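Local coordinates for protein histidine acid phosphatase (Hafnia alvei, PDB 4ARU) that belongs to branch 2 of the histidine phosphatase superfamily and is a bacterial histidine acid phosphatase, also named a phytase, at residues Leu225-Ala229 / Gln230-Lys234; Val355-Leu359 / Ala360-Asp364. All coordinates share one frame; numbering follows the deposited sequence.

Contact 1: Leu225-Ala229 / Gln230-Lys234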
loop_
_atom_site.group_PDB
_atom_site.type_symbol
_atom_site.label_atom_id
_atom_site.label_comp_id
_atom_site.label_asym_id
_atom_site.label_seq_id
_atom_site.Cartn_x
_atom_site.Cartn_y
_atom_site.Cartn_z
ATOM N N LEU A 225 10.427 10.674 -1.605
ATOM C CA LEU A 225 9.032 10.939 -1.905
ATOM C C LEU A 225 8.303 11.400 -0.628
ATOM O O LEU A 225 7.455 12.294 -0.661
ATOM C CB LEU A 225 8.386 9.675 -2.440
ATOM C CG LEU A 225 6.932 9.901 -2.900
ATOM C CD1 LEU A 225 6.756 9.301 -4.260
ATOM C CD2 LEU A 225 5.900 9.395 -1.932
ATOM N N LEU A 226 8.617 10.739 0.476
ATOM C CA LEU A 226 8.031 11.121 1.764
ATOM C C LEU A 226 8.422 12.532 2.175
ATOM O O LEU A 226 7.589 13.292 2.633
ATOM C CB LEU A 226 8.338 10.126 2.877
ATOM C CG LEU A 226 7.726 8.736 2.728
ATOM C CD1 LEU A 226 8.317 7.686 3.692
ATOM C CD2 LEU A 226 6.236 8.820 2.947
ATOM N N GLU A 227 9.683 12.902 1.965
ATOM C CA GLU A 227 10.138 14.254 2.280
ATOM C C GLU A 227 9.314 15.280 1.477
ATOM O O GLU A 227 8.909 16.313 1.967
ATOM C CB GLU A 227 11.595 14.445 1.898
ATOM C CG GLU A 227 12.595 13.663 2.772
ATOM C CD GLU A 227 14.016 13.751 2.262
ATOM O OE1 GLU A 227 14.206 14.340 1.185
ATOM O OE2 GLU A 227 14.948 13.255 2.947
ATOM N N HIS A 228 9.107 14.950 0.212
ATOM C CA HIS A 228 8.342 15.796 -0.673
ATOM C C HIS A 228 6.874 15.925 -0.275
ATOM O O HIS A 228 6.303 17.015 -0.233
ATOM C CB HIS A 228 8.490 15.288 -2.102
ATOM C CG HIS A 228 7.928 16.208 -3.147
ATOM N ND1 HIS A 228 8.612 17.303 -3.631
ATOM C CD2 HIS A 228 6.741 16.179 -3.800
ATOM C CE1 HIS A 228 7.876 17.887 -4.575
ATOM N NE2 HIS A 228 6.727 17.249 -4.663
ATOM N N ALA A 229 6.304 14.787 0.070
ATOM C CA ALA A 229 4.918 14.751 0.523
ATOM C C ALA A 229 4.706 15.454 1.864
ATOM O O ALA A 229 3.625 15.985 2.116
ATOM C CB ALA A 229 4.494 13.319 0.638
ATOM N N GLN A 230 5.765 15.522 2.672
ATOM C CA GLN A 230 5.804 16.189 3.962
ATOM C C GLN A 230 6.030 17.696 3.803
ATOM O O GLN A 230 5.943 18.481 4.773
ATOM C CB GLN A 230 6.907 15.531 4.805
ATOM C CG GLN A 230 7.164 16.175 6.157
ATOM C CD GLN A 230 5.981 16.107 7.102
ATOM O OE1 GLN A 230 5.063 15.345 6.894
ATOM N NE2 GLN A 230 6.029 16.890 8.170
ATOM N N GLY A 231 6.364 18.116 2.584
ATOM C CA GLY A 231 6.661 19.500 2.346
ATOM C C GLY A 231 7.931 20.013 2.961
ATOM O O GLY A 231 8.099 21.228 3.218
ATOM N N MET A 232 8.923 19.133 3.101
ATOM C CA MET A 232 10.211 19.582 3.604
ATOM C C MET A 232 10.816 20.578 2.635
ATOM O O MET A 232 10.613 20.470 1.415
ATOM C CB MET A 232 11.144 18.423 3.758
ATOM C CG MET A 232 10.620 17.466 4.760
ATOM S SD MET A 232 11.960 16.486 5.334
ATOM C CE MET A 232 11.224 15.970 6.876
ATOM N N PRO A 233 11.528 21.592 3.145
ATOM C CA PRO A 233 12.100 22.643 2.296
ATOM C C PRO A 233 13.211 22.116 1.412
ATOM O O PRO A 233 13.352 22.619 0.280
ATOM C CB PRO A 233 12.611 23.677 3.301
ATOM C CG PRO A 233 12.863 22.916 4.557
ATOM C CD PRO A 233 11.810 21.827 4.573
ATOM N N LYS A 234 13.937 21.079 1.876
ATOM C CA LYS A 234 14.924 20.412 1.028
ATOM C C LYS A 234 14.663 18.923 0.919
ATOM O O LYS A 234 14.734 18.166 1.904
ATOM C CB LYS A 234 16.343 20.651 1.562
ATOM C CG LYS A 234 16.834 22.074 1.352
ATOM C CD LYS A 234 16.983 22.363 -0.137
ATOM C CE LYS A 234 17.701 23.664 -0.439
ATOM N NZ LYS A 234 17.687 23.852 -1.926
#

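Contact 2: Val355-Leu359 / Ala360-Asp364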
loop_
_atom_site.group_PDB
_atom_site.type_symbol
_atom_site.label_atom_id
_atom_site.label_comp_id
_atom_site.label_asym_id
_atom_site.label_seq_id
_atom_site.Cartn_x
_atom_site.Cartn_y
_atom_site.Cartn_z
ATOM N N VAL A 355 -7.150 4.436 -5.446
ATOM C CA VAL A 355 -7.501 5.854 -5.227
ATOM C C VAL A 355 -6.385 6.490 -4.410
ATOM O O VAL A 355 -5.884 5.875 -3.462
ATOM C CB VAL A 355 -8.848 5.958 -4.489
ATOM C CG1 VAL A 355 -9.245 7.413 -4.215
ATOM C CG2 VAL A 355 -9.942 5.289 -5.314
ATOM N N TYR A 356 -5.941 7.654 -4.830
ATOM C CA TYR A 356 -4.682 8.234 -4.329
ATOM C C TYR A 356 -4.554 9.703 -4.581
ATOM O O TYR A 356 -5.221 10.251 -5.443
ATOM C CB TYR A 356 -3.512 7.505 -5.000
ATOM C CG TYR A 356 -3.467 7.809 -6.478
ATOM C CD1 TYR A 356 -4.307 7.169 -7.380
ATOM C CD2 TYR A 356 -2.610 8.810 -7.001
ATOM C CE1 TYR A 356 -4.254 7.438 -8.721
ATOM C CE2 TYR A 356 -2.599 9.123 -8.329
ATOM C CZ TYR A 356 -3.462 8.446 -9.193
ATOM O OH TYR A 356 -3.460 8.764 -10.517
ATOM N N GLN A 357 -3.689 10.327 -3.786
ATOM C CA GLN A 357 -3.222 11.651 -4.055
ATOM C C GLN A 357 -2.009 11.606 -4.983
ATOM O O GLN A 357 -1.069 10.832 -4.760
ATOM C CB GLN A 357 -2.858 12.344 -2.759
ATOM C CG GLN A 357 -4.087 12.779 -1.967
ATOM C CD GLN A 357 -3.920 12.652 -0.468
ATOM O OE1 GLN A 357 -3.611 11.561 0.046
ATOM N NE2 GLN A 357 -4.287 13.698 0.243
ATOM N N THR A 358 -2.047 12.450 -5.995
ATOM C CA THR A 358 -0.875 12.687 -6.826
ATOM C C THR A 358 0.251 13.245 -6.000
ATOM O O THR A 358 0.072 13.729 -4.873
ATOM C CB THR A 358 -1.146 13.627 -7.999
ATOM O OG1 THR A 358 -1.384 14.948 -7.504
ATOM C CG2 THR A 358 -2.291 13.186 -8.855
ATOM N N LEU A 359 1.457 13.171 -6.526
ATOM C CA LEU A 359 2.592 13.740 -5.841
ATOM C C LEU A 359 2.391 15.235 -5.533
ATOM O O LEU A 359 2.698 15.688 -4.415
ATOM C CB LEU A 359 3.913 13.507 -6.619
ATOM C CG LEU A 359 5.201 13.726 -5.798
ATOM C CD1 LEU A 359 5.260 12.928 -4.507
ATOM C CD2 LEU A 359 6.401 13.448 -6.725
ATOM N N ALA A 360 1.819 15.946 -6.502
ATOM C CA ALA A 360 1.488 17.369 -6.335
ATOM C C ALA A 360 0.404 17.572 -5.257
ATOM O O ALA A 360 0.479 18.525 -4.470
ATOM C CB ALA A 360 1.008 17.960 -7.633
ATOM N N GLN A 361 -0.616 16.708 -5.262
ATOM C CA GLN A 361 -1.678 16.840 -4.275
ATOM C C GLN A 361 -1.146 16.666 -2.875
ATOM O O GLN A 361 -1.635 17.328 -1.922
ATOM C CB GLN A 361 -2.801 15.860 -4.545
ATOM C CG GLN A 361 -3.674 16.305 -5.714
ATOM C CD GLN A 361 -4.674 15.253 -6.167
ATOM O OE1 GLN A 361 -4.439 14.063 -6.090
ATOM N NE2 GLN A 361 -5.842 15.714 -6.658
ATOM N N LEU A 362 -0.189 15.761 -2.699
ATOM C CA LEU A 362 0.463 15.586 -1.424
ATOM C C LEU A 362 1.298 16.828 -1.081
ATOM O O LEU A 362 1.207 17.401 0.012
ATOM C CB LEU A 362 1.366 14.343 -1.410
ATOM C CG LEU A 362 0.656 13.017 -1.529
ATOM C CD1 LEU A 362 1.670 11.899 -1.820
ATOM C CD2 LEU A 362 -0.212 12.639 -0.323
ATOM N N HIS A 363 2.164 17.237 -1.999
ATOM C CA HIS A 363 3.083 18.325 -1.748
ATOM C C HIS A 363 2.379 19.664 -1.468
ATOM O O HIS A 363 2.808 20.434 -0.610
ATOM C CB HIS A 363 4.002 18.495 -2.954
ATOM C CG HIS A 363 5.108 19.485 -2.771
ATOM N ND1 HIS A 363 6.154 19.325 -1.877
ATOM C CD2 HIS A 363 5.360 20.626 -3.430
ATOM C CE1 HIS A 363 6.970 20.360 -1.972
ATOM N NE2 HIS A 363 6.506 21.173 -2.901
ATOM N N ASP A 364 1.281 19.892 -2.191
ATOM C CA ASP A 364 0.502 21.099 -2.059
ATOM C C ASP A 364 -0.629 20.999 -1.009
ATOM O O ASP A 364 -1.339 21.980 -0.791
ATOM C CB ASP A 364 -0.088 21.455 -3.427
ATOM C CG ASP A 364 0.970 21.864 -4.451
ATOM O OD1 ASP A 364 2.086 22.252 -4.078
ATOM O OD2 ASP A 364 0.633 21.847 -5.668
HETATM O O HOH W 1 -4.321 16.221 -1.135
#

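Contact 1: Leu225-Ala229 / Gln230-Lys234
The carbonyl oxygen of Glu227 is gripped by two backbone N-H groups at the C-terminal end of helix 213-229. Met232 N gives it the stronger bond, 3.0 Å to Glu227 O and nearly straight at 164°, whereas Gln230 N adds a weak one. The same Gln230 N-H makes its shorter, less bent bond to Leu226 O, 2.9 Å from Gln230 N (138° against 124°). One residue further on, Gly231 N donates to His228 O over 3.0 Å. Gly231 is the first residue to leave helical angles; its positive phi, with the 6→1 bond from Met232 N to Glu227 O and the 5→2 bond from Gly231 N to His228 O, identifies a Schellman motif.

Met232 CB points back toward the helix, and in the conformer modelled here its CG lies 3.5 Å from Glu227 O and its SD 3.9 Å from Glu227 CG. Glu227 CG is anti to the carbonyl carbon and beside the backbone N, and the extended chain beyond it carries OE1 to a hydrogen bond with Ala236 N. Gln230 turns away instead: its CB stays 3.2 Å from Leu226 O, while OE1 bonds to Thr50 OG1. The chemistry implies a helix end at which the oxygens of Leu226, Glu227 and His228 find donors within the turn, while Ala229 O is taken by Arg52 NE.

Contact 2: Val355-Leu359 / Ala360-Asp364
From CB to its tip, Gln361 reaches in extended form, obliquely across Thr358, toward the backbone N of that residue. CB sits 3.4 Å from Thr358 OG1, and CG comes nearer still, 3.2 Å from that hydroxyl oxygen. CD follows alongside, and OE1 then accepts from Thr358 N at 2.9 Å, a nearly straight bond (164°) whose donor is tilted 17° from the amide's carbonyl plane. NE2, at the other corner of the amide, bonds to Pro373 O, so both ends of the group are held and its flip is fixed.

The return bond runs from Gln361 N to Thr358 OG1, 3.0 Å. Thr358 chi1 (69°) sets OG1 between its backbone N and carbonyl carbon, consistent with this bond. Leu362 CD2 packs 3.6 Å from Gln357 CB, the two side chains crossing at about a right angle. Gln357 NE2 donates to Leu56 O and to a water that in turn donates to Gln361 O. Leu362 N closes the first helical turn on Thr358 O at 3.0 Å. Reciprocal side-chain-to-backbone bonds between the N-cap residue and the third residue after it define a capping box, here starting helix 359-363 just beyond strand 348-356.

How the contacts relate
Along the chain the contacts are in series, neither nesting nor crossing: contact 1 ends helix 213-229 and opens the loop towards helix 243-262, and contact 2 later turns the chain from sheet strand 348-356 into helix 359-363. Each closes only a tight local turn, yet their centres lie 12 Å apart and the two touch. His228 O is 2.8 Å from His363 ND1, a probable hydrogen bond, and the two imidazole rings stack. Leu359 packs against Leu225 and His228, while Leu362 meets Ala229. Arg52 of helix 51-70 adds a bridge, bonding to Ala229 O and His363 O. Together they tie the C-terminal end of helix 213-229 to the short helix 359-363, with helix 51-70 as third partner.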